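Local coordinates for protein phospholyase (Arthrobacter aurescens, PDB 5G4I) that uses pyridoxal phosphate to work as a phospholyase, probably splitting phosphoethanolamine into acetaldehyde, ammonia and phosphate, although it is built like a class III transaminase, at residues A173-G181 against L226-I234; R363-I373 against N409-F419. All coordinates share one frame; numbering follows the deposited sequence. Where two conformers were deposited one is given.

Contact 1. Residues A173-G181 against L226-I234; sequences ALRIPDVSG and LLQLPSGYI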
loop_
_atom_site.group_PDB
_atom_site.type_symbol
_atom_site.label_atom_id
_atom_site.label_comp_id
_atom_site.label_asym_id
_atom_site.label_seq_id
_atom_site.Cartn_x
_atom_site.Cartn_y
_atom_site.Cartn_z
ATOM N N ALA A 173 -0.179 -25.080 -7.885
ATOM C CA ALA A 173 0.264 -24.390 -9.100
ATOM C C ALA A 173 -0.114 -25.147 -10.364
ATOM O O ALA A 173 0.077 -26.410 -10.449
ATOM C CB ALA A 173 1.735 -24.214 -9.004
ATOM N N LEU A 174 -0.711 -24.478 -11.354
ATOM C CA LEU A 174 -1.210 -25.066 -12.622
ATOM C C LEU A 174 -0.277 -24.751 -13.773
ATOM O O LEU A 174 0.196 -23.617 -13.933
ATOM C CB LEU A 174 -2.635 -24.528 -12.943
ATOM C CG LEU A 174 -3.755 -24.819 -11.914
ATOM C CD1 LEU A 174 -4.976 -24.019 -12.166
ATOM C CD2 LEU A 174 -4.036 -26.298 -11.818
ATOM N N ARG A 175 -0.071 -25.725 -14.660
ATOM C CA ARG A 175 0.601 -25.434 -15.944
ATOM C C ARG A 175 -0.461 -24.955 -16.911
ATOM O O ARG A 175 -1.355 -25.714 -17.337
ATOM C CB ARG A 175 1.298 -26.722 -16.500
ATOM C CG ARG A 175 2.044 -26.454 -17.833
ATOM C CD ARG A 175 3.258 -25.504 -17.782
ATOM N NE ARG A 175 4.271 -25.946 -16.826
ATOM C CZ ARG A 175 5.513 -26.321 -17.078
ATOM N NH1 ARG A 175 6.026 -26.292 -18.318
ATOM N NH2 ARG A 175 6.263 -26.737 -16.068
ATOM N N ILE A 176 -0.474 -23.626 -17.180
ATOM C CA ILE A 176 -1.553 -23.037 -18.009
ATOM C C ILE A 176 -1.264 -23.401 -19.494
ATOM O O ILE A 176 -0.108 -23.235 -19.927
ATOM C CB ILE A 176 -1.570 -21.501 -17.803
ATOM C CG1 ILE A 176 -1.744 -21.056 -16.329
ATOM C CG2 ILE A 176 -2.588 -20.792 -18.710
ATOM C CD1 ILE A 176 -3.124 -21.340 -15.734
ATOM N N PRO A 177 -2.242 -23.921 -20.235
ATOM C CA PRO A 177 -1.993 -24.413 -21.612
ATOM C C PRO A 177 -1.715 -23.248 -22.610
ATOM O O PRO A 177 -2.382 -22.191 -22.534
ATOM C CB PRO A 177 -3.258 -25.158 -21.971
ATOM C CG PRO A 177 -4.310 -24.574 -21.101
ATOM C CD PRO A 177 -3.607 -24.272 -19.811
ATOM N N ASP A 178 -0.757 -23.485 -23.531
ATOM C CA ASP A 178 -0.361 -22.519 -24.522
ATOM C C ASP A 178 -0.446 -23.211 -25.945
ATOM O O ASP A 178 0.253 -24.194 -26.130
ATOM C CB ASP A 178 1.043 -22.018 -24.253
ATOM C CG ASP A 178 1.539 -20.873 -25.203
ATOM O OD1 ASP A 178 0.762 -20.350 -25.967
ATOM O OD2 ASP A 178 2.764 -20.582 -25.046
ATOM N N VAL A 179 -1.277 -22.672 -26.833
ATOM C CA VAL A 179 -1.458 -23.266 -28.208
ATOM C C VAL A 179 -0.417 -22.735 -29.173
ATOM O O VAL A 179 -0.388 -23.208 -30.338
ATOM C CB VAL A 179 -2.884 -23.036 -28.780
ATOM C CG1 VAL A 179 -3.955 -23.563 -27.842
ATOM C CG2 VAL A 179 -3.153 -21.601 -29.145
ATOM N N SER A 180 0.457 -21.805 -28.749
ATOM C CA SER A 180 1.516 -21.227 -29.639
ATOM C C SER A 180 2.364 -22.311 -30.264
ATOM O O SER A 180 2.955 -23.153 -29.586
ATOM C CB SER A 180 2.444 -20.230 -28.873
ATOM O OG SER A 180 1.741 -19.122 -28.339
ATOM N N GLY A 181 2.354 -22.342 -31.594
ATOM C CA GLY A 181 3.143 -23.349 -32.306
ATOM C C GLY A 181 2.657 -24.817 -32.272
ATOM O O GLY A 181 3.383 -25.712 -32.695
ATOM N N LEU A 226 3.659 -14.843 -21.952
ATOM C CA LEU A 226 2.609 -14.376 -22.837
ATOM C C LEU A 226 1.889 -15.471 -23.609
ATOM O O LEU A 226 2.041 -15.658 -24.839
ATOM C CB LEU A 226 3.130 -13.240 -23.828
ATOM C CG LEU A 226 3.308 -11.880 -23.234
ATOM C CD1 LEU A 226 4.033 -10.955 -24.281
ATOM C CD2 LEU A 226 1.949 -11.248 -22.851
ATOM N N LEU A 227 1.188 -16.317 -22.855
ATOM C CA LEU A 227 0.536 -17.521 -23.390
ATOM C C LEU A 227 -0.735 -17.236 -24.201
ATOM O O LEU A 227 -1.440 -16.258 -23.929
ATOM C CB LEU A 227 0.179 -18.398 -22.192
ATOM C CG LEU A 227 1.257 -18.666 -21.131
ATOM C CD1 LEU A 227 0.695 -19.595 -20.026
ATOM C CD2 LEU A 227 2.516 -19.254 -21.704
ATOM N N GLN A 228 -1.011 -18.086 -25.204
ATOM C CA GLN A 228 -2.257 -18.017 -25.972
ATOM C C GLN A 228 -3.076 -19.254 -25.574
ATOM O O GLN A 228 -2.694 -20.398 -25.927
ATOM C CB GLN A 228 -2.007 -17.990 -27.526
ATOM C CG GLN A 228 -3.340 -17.928 -28.298
ATOM C CD GLN A 228 -3.229 -18.121 -29.853
ATOM O OE1 GLN A 228 -2.140 -18.027 -30.420
ATOM N NE2 GLN A 228 -4.341 -18.414 -30.501
ATOM N N LEU A 229 -4.182 -19.062 -24.882
ATOM C CA LEU A 229 -4.904 -20.215 -24.338
ATOM C C LEU A 229 -5.878 -20.822 -25.345
ATOM O O LEU A 229 -6.491 -20.073 -26.141
ATOM C CB LEU A 229 -5.681 -19.800 -23.065
ATOM C CG LEU A 229 -4.865 -19.770 -21.765
ATOM C CD1 LEU A 229 -3.626 -18.853 -21.769
ATOM C CD2 LEU A 229 -5.783 -19.366 -20.619
ATOM N N PRO A 230 -6.108 -22.151 -25.229
ATOM C CA PRO A 230 -7.265 -22.709 -25.982
ATOM C C PRO A 230 -8.582 -22.177 -25.499
ATOM O O PRO A 230 -8.778 -21.919 -24.279
ATOM C CB PRO A 230 -7.150 -24.265 -25.710
ATOM C CG PRO A 230 -6.318 -24.393 -24.511
ATOM C CD PRO A 230 -5.561 -23.106 -24.249
ATOM N N SER A 231 -9.577 -22.000 -26.391
ATOM C CA SER A 231 -10.910 -21.605 -26.020
ATOM C C SER A 231 -11.512 -22.610 -25.019
ATOM O O SER A 231 -11.440 -23.811 -25.285
ATOM C CB SER A 231 -11.853 -21.558 -27.251
ATOM O OG SER A 231 -13.041 -20.879 -26.915
ATOM N N GLY A 232 -12.163 -22.118 -23.949
ATOM C CA GLY A 232 -12.880 -22.963 -22.967
ATOM C C GLY A 232 -12.066 -23.269 -21.702
ATOM O O GLY A 232 -12.617 -23.830 -20.777
ATOM N N TYR A 233 -10.759 -22.977 -21.682
ATOM C CA TYR A 233 -9.959 -23.261 -20.506
ATOM C C TYR A 233 -10.378 -22.398 -19.300
ATOM O O TYR A 233 -10.782 -22.931 -18.228
ATOM C CB TYR A 233 -8.467 -23.151 -20.741
ATOM C CG TYR A 233 -7.616 -23.423 -19.457
ATOM C CD1 TYR A 233 -7.408 -24.703 -19.008
ATOM C CD2 TYR A 233 -7.132 -22.392 -18.675
ATOM C CE1 TYR A 233 -6.689 -25.022 -17.864
ATOM C CE2 TYR A 233 -6.370 -22.651 -17.548
ATOM C CZ TYR A 233 -6.165 -23.977 -17.123
ATOM O OH TYR A 233 -5.402 -24.252 -15.987
ATOM N N ILE A 234 -10.333 -21.066 -19.474
ATOM C CA ILE A 234 -10.748 -20.190 -18.361
ATOM C C ILE A 234 -12.167 -20.438 -17.874
ATOM O O ILE A 234 -12.522 -20.491 -16.659
ATOM C CB ILE A 234 -10.487 -18.694 -18.672
ATOM C CG1 ILE A 234 -8.987 -18.460 -18.887
ATOM C CG2 ILE A 234 -11.052 -17.742 -17.636
ATOM C CD1 ILE A 234 -8.077 -18.622 -17.623
HETATM O O HOH W 1 -4.241 -26.670 -15.997
#

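Contact 2. Residues R363-I373 against N409-F419; sequences RGRGLFFGIDI and NVLKMRPPLVF. With PO4 (phosphate ion), chain D.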
loop_
_atom_site.group_PDB
_atom_site.type_symbol
_atom_site.label_atom_id
_atom_site.label_comp_id
_atom_site.label_asym_id
_atom_site.label_seq_id
_atom_site.Cartn_x
_atom_site.Cartn_y
_atom_site.Cartn_z
ATOM N N ARG A 363 3.325 -13.191 -29.900
ATOM C CA ARG A 363 2.474 -13.322 -28.721
ATOM C C ARG A 363 1.853 -11.955 -28.363
ATOM O O ARG A 363 2.423 -10.888 -28.560
ATOM C CB ARG A 363 3.319 -13.861 -27.579
ATOM C CG ARG A 363 3.905 -15.270 -27.833
ATOM C CD ARG A 363 5.022 -15.596 -26.851
ATOM N NE ARG A 363 5.547 -16.974 -27.059
ATOM C CZ ARG A 363 4.947 -18.064 -26.633
ATOM N NH1 ARG A 363 3.869 -18.016 -25.918
ATOM N NH2 ARG A 363 5.433 -19.253 -27.038
ATOM N N GLY A 364 0.692 -12.051 -27.750
ATOM C CA GLY A 364 0.014 -10.843 -27.119
ATOM C C GLY A 364 -1.048 -10.221 -28.002
ATOM O O GLY A 364 -1.475 -10.736 -29.088
ATOM N N ARG A 365 -1.558 -9.016 -27.607
ATOM C CA ARG A 365 -2.431 -8.212 -28.518
ATOM C C ARG A 365 -2.451 -6.760 -28.002
ATOM O O ARG A 365 -1.927 -6.501 -26.894
ATOM C CB ARG A 365 -3.901 -8.683 -28.693
ATOM C CG ARG A 365 -4.544 -8.747 -27.318
ATOM C CD ARG A 365 -6.010 -8.990 -27.483
ATOM N NE ARG A 365 -6.257 -10.392 -27.783
ATOM C CZ ARG A 365 -7.463 -10.949 -27.880
ATOM N NH1 ARG A 365 -8.585 -10.259 -27.760
ATOM N NH2 ARG A 365 -7.525 -12.295 -28.106
ATOM N N GLY A 366 -2.977 -5.876 -28.774
ATOM C CA GLY A 366 -3.084 -4.503 -28.411
ATOM C C GLY A 366 -1.690 -3.951 -28.256
ATOM O O GLY A 366 -0.846 -4.113 -29.168
ATOM N N LEU A 367 -1.397 -3.307 -27.147
ATOM C CA LEU A 367 -0.031 -2.739 -26.913
ATOM C C LEU A 367 0.746 -3.566 -25.846
ATOM O O LEU A 367 1.625 -3.027 -25.147
ATOM C CB LEU A 367 -0.040 -1.232 -26.635
ATOM C CG LEU A 367 -0.422 -0.361 -27.804
ATOM C CD1 LEU A 367 -0.463 1.083 -27.454
ATOM C CD2 LEU A 367 0.618 -0.569 -28.940
ATOM N N PHE A 368 0.490 -4.873 -25.759
ATOM C CA PHE A 368 1.329 -5.813 -24.966
ATOM C C PHE A 368 1.702 -6.946 -25.910
ATOM O O PHE A 368 0.926 -7.864 -26.172
ATOM C CB PHE A 368 0.635 -6.300 -23.671
ATOM C CG PHE A 368 1.555 -6.743 -22.596
ATOM C CD1 PHE A 368 2.768 -7.423 -22.863
ATOM C CD2 PHE A 368 1.277 -6.463 -21.251
ATOM C CE1 PHE A 368 3.607 -7.884 -21.815
ATOM C CE2 PHE A 368 2.120 -6.930 -20.271
ATOM C CZ PHE A 368 3.314 -7.584 -20.536
ATOM N N PHE A 369 2.929 -6.864 -26.455
ATOM C CA PHE A 369 3.381 -7.864 -27.484
ATOM C C PHE A 369 4.695 -8.448 -27.084
ATOM O O PHE A 369 5.519 -7.891 -26.341
ATOM C CB PHE A 369 3.485 -7.291 -28.947
ATOM C CG PHE A 369 2.229 -7.442 -29.793
ATOM C CD1 PHE A 369 1.968 -8.597 -30.523
ATOM C CD2 PHE A 369 1.311 -6.381 -29.872
ATOM C CE1 PHE A 369 0.860 -8.751 -31.216
ATOM C CE2 PHE A 369 0.133 -6.531 -30.646
ATOM C CZ PHE A 369 -0.041 -7.631 -31.317
ATOM N N GLY A 370 4.953 -9.642 -27.620
ATOM C CA GLY A 370 6.241 -10.299 -27.440
ATOM C C GLY A 370 6.545 -11.318 -28.536
ATOM O O GLY A 370 5.709 -11.699 -29.319
ATOM N N ILE A 371 7.812 -11.726 -28.543
ATOM C CA ILE A 371 8.283 -12.850 -29.417
ATOM C C ILE A 371 9.279 -13.720 -28.603
ATOM O O ILE A 371 10.128 -13.193 -27.886
ATOM C CB ILE A 371 8.981 -12.303 -30.718
ATOM C CG1 ILE A 371 10.000 -11.184 -30.443
ATOM C CG2 ILE A 371 7.900 -11.887 -31.715
ATOM C CD1 ILE A 371 10.902 -10.830 -31.656
ATOM N N ASP A 372 9.350 -14.785 -28.766
ATOM C CA ASP A 372 10.181 -15.900 -28.245
ATOM C C ASP A 372 11.468 -15.939 -29.029
ATOM O O ASP A 372 11.398 -15.924 -30.272
ATOM C CB ASP A 372 9.746 -17.299 -28.739
ATOM C CG ASP A 372 8.565 -17.842 -28.261
ATOM O OD1 ASP A 372 7.983 -17.457 -27.335
ATOM O OD2 ASP A 372 7.913 -18.318 -29.156
ATOM N N ILE A 373 12.573 -15.816 -28.301
ATOM C CA ILE A 373 13.934 -15.813 -28.954
ATOM C C ILE A 373 14.531 -17.233 -28.765
ATOM O O ILE A 373 14.579 -17.776 -27.633
ATOM C CB ILE A 373 14.798 -14.737 -28.342
ATOM C CG1 ILE A 373 14.166 -13.320 -28.468
ATOM C CG2 ILE A 373 16.234 -14.665 -28.935
ATOM C CD1 ILE A 373 13.719 -12.905 -29.867
ATOM N N ASN A 409 13.438 -15.729 -22.200
ATOM C CA ASN A 409 13.628 -15.556 -23.651
ATOM C C ASN A 409 12.476 -14.939 -24.424
ATOM O O ASN A 409 12.445 -15.036 -25.649
ATOM C CB ASN A 409 14.007 -16.903 -24.282
ATOM C CG ASN A 409 12.832 -17.834 -24.382
ATOM O OD1 ASN A 409 12.134 -18.038 -23.374
ATOM N ND2 ASN A 409 12.581 -18.410 -25.508
ATOM N N VAL A 410 11.457 -14.379 -23.718
ATOM C CA VAL A 410 10.352 -13.710 -24.440
ATOM C C VAL A 410 10.572 -12.209 -24.365
ATOM O O VAL A 410 10.538 -11.608 -23.302
ATOM C CB VAL A 410 8.986 -14.118 -23.904
ATOM C CG1 VAL A 410 7.881 -13.391 -24.673
ATOM C CG2 VAL A 410 8.786 -15.620 -23.908
ATOM N N LEU A 411 10.896 -11.625 -25.529
ATOM C CA LEU A 411 11.164 -10.191 -25.627
ATOM C C LEU A 411 9.842 -9.467 -25.499
ATOM O O LEU A 411 8.887 -9.904 -26.146
ATOM C CB LEU A 411 11.943 -10.003 -27.006
ATOM C CG LEU A 411 12.833 -8.876 -27.186
ATOM C CD1 LEU A 411 14.069 -8.972 -26.293
ATOM C CD2 LEU A 411 13.238 -8.797 -28.615
ATOM N N LYS A 412 9.780 -8.508 -24.565
ATOM C CA LYS A 412 8.530 -7.880 -24.146
ATOM C C LYS A 412 8.494 -6.411 -24.475
ATOM O O LYS A 412 9.421 -5.660 -24.086
ATOM C CB LYS A 412 8.415 -7.960 -22.700
ATOM C CG LYS A 412 7.161 -7.371 -22.114
ATOM C CD LYS A 412 7.470 -6.728 -20.789
ATOM C CE LYS A 412 7.073 -7.494 -19.578
ATOM N NZ LYS A 412 7.003 -6.629 -18.386
ATOM N N MET A 413 7.344 -6.002 -25.027
ATOM C CA MET A 413 7.176 -4.570 -25.423
ATOM C C MET A 413 5.802 -4.104 -25.045
ATOM O O MET A 413 4.802 -4.814 -25.360
ATOM C CB MET A 413 7.311 -4.544 -26.851
ATOM C CG MET A 413 8.777 -4.792 -27.191
ATOM S SD MET A 413 9.306 -5.427 -28.733
ATOM C CE MET A 413 8.214 -6.041 -29.982
ATOM N N ARG A 414 5.794 -3.023 -24.289
ATOM C CA ARG A 414 4.615 -2.625 -23.496
ATOM C C ARG A 414 4.816 -1.160 -23.210
ATOM O O ARG A 414 5.019 -0.765 -22.091
ATOM C CB ARG A 414 4.503 -3.509 -22.190
ATOM C CG ARG A 414 3.326 -3.153 -21.201
ATOM C CD ARG A 414 3.517 -3.679 -19.749
ATOM N NE ARG A 414 4.684 -2.963 -19.208
ATOM C CZ ARG A 414 5.293 -3.301 -18.051
ATOM N NH1 ARG A 414 4.678 -4.133 -17.160
ATOM N NH2 ARG A 414 6.355 -2.677 -17.579
ATOM N N PRO A 415 4.591 -0.311 -24.244
ATOM C CA PRO A 415 4.863 1.158 -24.074
ATOM C C PRO A 415 3.768 1.942 -23.381
ATOM O O PRO A 415 2.623 1.371 -23.282
ATOM C CB PRO A 415 4.997 1.621 -25.536
ATOM C CG PRO A 415 4.098 0.685 -26.311
ATOM C CD PRO A 415 4.283 -0.656 -25.659
ATOM N N PRO A 416 3.960 3.169 -22.945
ATOM C CA PRO A 416 2.844 4.076 -22.596
ATOM C C PRO A 416 1.737 4.011 -23.665
ATOM O O PRO A 416 2.021 3.818 -24.868
ATOM C CB PRO A 416 3.515 5.464 -22.489
ATOM C CG PRO A 416 4.962 5.075 -22.101
ATOM C CD PRO A 416 5.291 3.858 -22.909
ATOM N N LEU A 417 0.460 4.130 -23.255
ATOM C CA LEU A 417 -0.696 3.971 -24.211
ATOM C C LEU A 417 -0.856 5.168 -25.162
ATOM O O LEU A 417 -1.764 5.167 -26.017
ATOM C CB LEU A 417 -2.016 3.632 -23.462
ATOM C CG LEU A 417 -2.758 2.466 -24.148
ATOM C CD1 LEU A 417 -2.129 1.129 -23.889
ATOM C CD2 LEU A 417 -4.247 2.424 -23.730
ATOM N N VAL A 418 -0.030 6.224 -25.067
ATOM C CA VAL A 418 0.071 7.306 -26.032
ATOM C C VAL A 418 1.062 6.989 -27.170
ATOM O O VAL A 418 1.267 7.821 -28.067
ATOM C CB VAL A 418 0.400 8.649 -25.340
ATOM C CG1 VAL A 418 -0.710 9.141 -24.496
ATOM C CG2 VAL A 418 1.696 8.577 -24.557
ATOM N N PHE A 419 1.627 5.801 -27.242
ATOM C CA PHE A 419 2.547 5.352 -28.321
ATOM C C PHE A 419 1.714 5.113 -29.564
ATOM O O PHE A 419 0.643 4.450 -29.585
ATOM C CB PHE A 419 3.124 3.996 -27.823
ATOM C CG PHE A 419 4.249 3.342 -28.620
ATOM C CD1 PHE A 419 3.916 2.422 -29.608
ATOM C CD2 PHE A 419 5.592 3.495 -28.267
ATOM C CE1 PHE A 419 4.880 1.656 -30.253
ATOM C CE2 PHE A 419 6.561 2.738 -28.912
ATOM C CZ PHE A 419 6.200 1.816 -29.865
HETATM P P PO4 D . 7.012 -4.793 -14.482
HETATM O O1 PO4 D . 5.851 -5.399 -15.017
HETATM O O2 PO4 D . 7.167 -3.295 -14.736
HETATM O O3 PO4 D . 7.943 -5.272 -15.590
HETATM O O4 PO4 D . 7.494 -5.184 -13.109
#

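Contact 1. Residues A173-G181 against L226-I234
Asp178 and Val179 clasp Gln228 from both ends of its backbone. The amide N of Gln228 gives a nearly straight bond to Asp178 OD1 (3.0 Å), entering from above the carboxylate plane, and Val179 N returns one of 2.8 Å to Gln228 O. Asp178 can do this because its CG lies anti to its own N (chi1 -175°), which carries the carboxylate across to Gln228. The same OD1 closes an Asx turn with Ser180 N and accepts from Ser180 OG (2.8 Å) on its syn side, three donors in all. Methyl CG2 of Val179 meanwhile rests against the amide of Gln228, 3.6 Å from its CD.

Farther along, contacts turn apolar. Pro177 CD sits over the centre of the Tyr233 ring in a CH-pi contact, 3.7 Å from the centroid, and Pro177 CG meets Pro230 CD, the two prolines crossing at about a right angle. Ile176 CD1 reaches the Tyr233 hydroxyl, while its CG2 touches Leu229 CD1 (3.8 Å). A water bonded to Tyr233 OH (2.7 Å) makes a weak bond to Arg175 O.

In the second shell, Leu190 and Ser194 of helix 187-207 pack on Pro177, and Phe221 touches Ile176, Leu227 and Leu229. Asp178 OD2 holds a salt bridge to Arg363. With an alanine here the Asx turn is gone, and Gln228 N and the guanidinium of Arg363 would probably be left without their carboxylate. One carboxylate thus divides its labour: OD1 fixes two loop backbones, OD2 binds a charge, and an apolar proline-tyrosine cluster completes the join between the end of strand 171-174 and the start of helix 233-243.

Contact 2. Residues R363-I373 against N409-F419
Phe369 and Met413 pair through two backbone bonds, Phe369 N to Met413 O (3.0 Å) and Met413 N to Phe369 O, and Ile371 with Leu411 repeats the pattern in this antiparallel part of the sheet. The tightest point is Gly370 opposite Lys412: its CA lies only 3.0 Å from Leu411 O, and a CB there would clash with that oxygen. At the end of the pairing, Asn409 O takes Ile373 N; with CG set between the backbone N and the carbonyl carbon (chi1 74°), Asn409 ND2 reaches back to Ile373 O at 3.0 Å, from above the carbonyl plane.

Toward the partly exposed margin the fit slackens. Val410 CG2 is 4.0 Å from Asp372 OD1, and Asp372 forms a salt bridge with Arg363 whose modelled length is too short to trust.

On the face of Gly370 and Lys412, the Phe368 ring touches two long cationic chains. Arg414 CG makes a CH-pi contact over one face, offset toward the rim, and Lys412 CG meets CE1 obliquely at 3.6 Å. Beyond the ring, Arg414 NH1 and NH2 grip separate oxygens of a phosphate ion, NH1 to O1 at 2.8 Å and NH2 to O2 at 3.0 Å, while Lys412 NZ stands over the guanidinium face. Tyr61, Gln254 and Arg90 of the second subunit complete this site. The pocket suits an anion and is consistent with holding a substrate's phosphate, though this ion probably came from the crystallisation liquor.

The two contacts, with centres 18 Å apart, meet at Arg363. Its NH1 lies 2.9 Å from Asp178 OD2 in a salt bridge and 3.2 Å from Leu226 O, a probable hydrogen bond, so both segments of contact 1 converge on one guanidinium of contact 2. Leu226 CD1 also packs 3.7 Å from Gly370 N. Contact 1 is mostly loop at the end of strand 171-174, the outermost strand of one sheet; contact 2 lies in the other sheet, and Arg363, on its strand 359-365, joins it to the loops of contact 1. Only contact 2 comes near the cofactor: the side chain of Arg414 is about 6 Å from the bound pyridoxal phosphate, whereas that of Ile176 in contact 1 is about 13 Å from it.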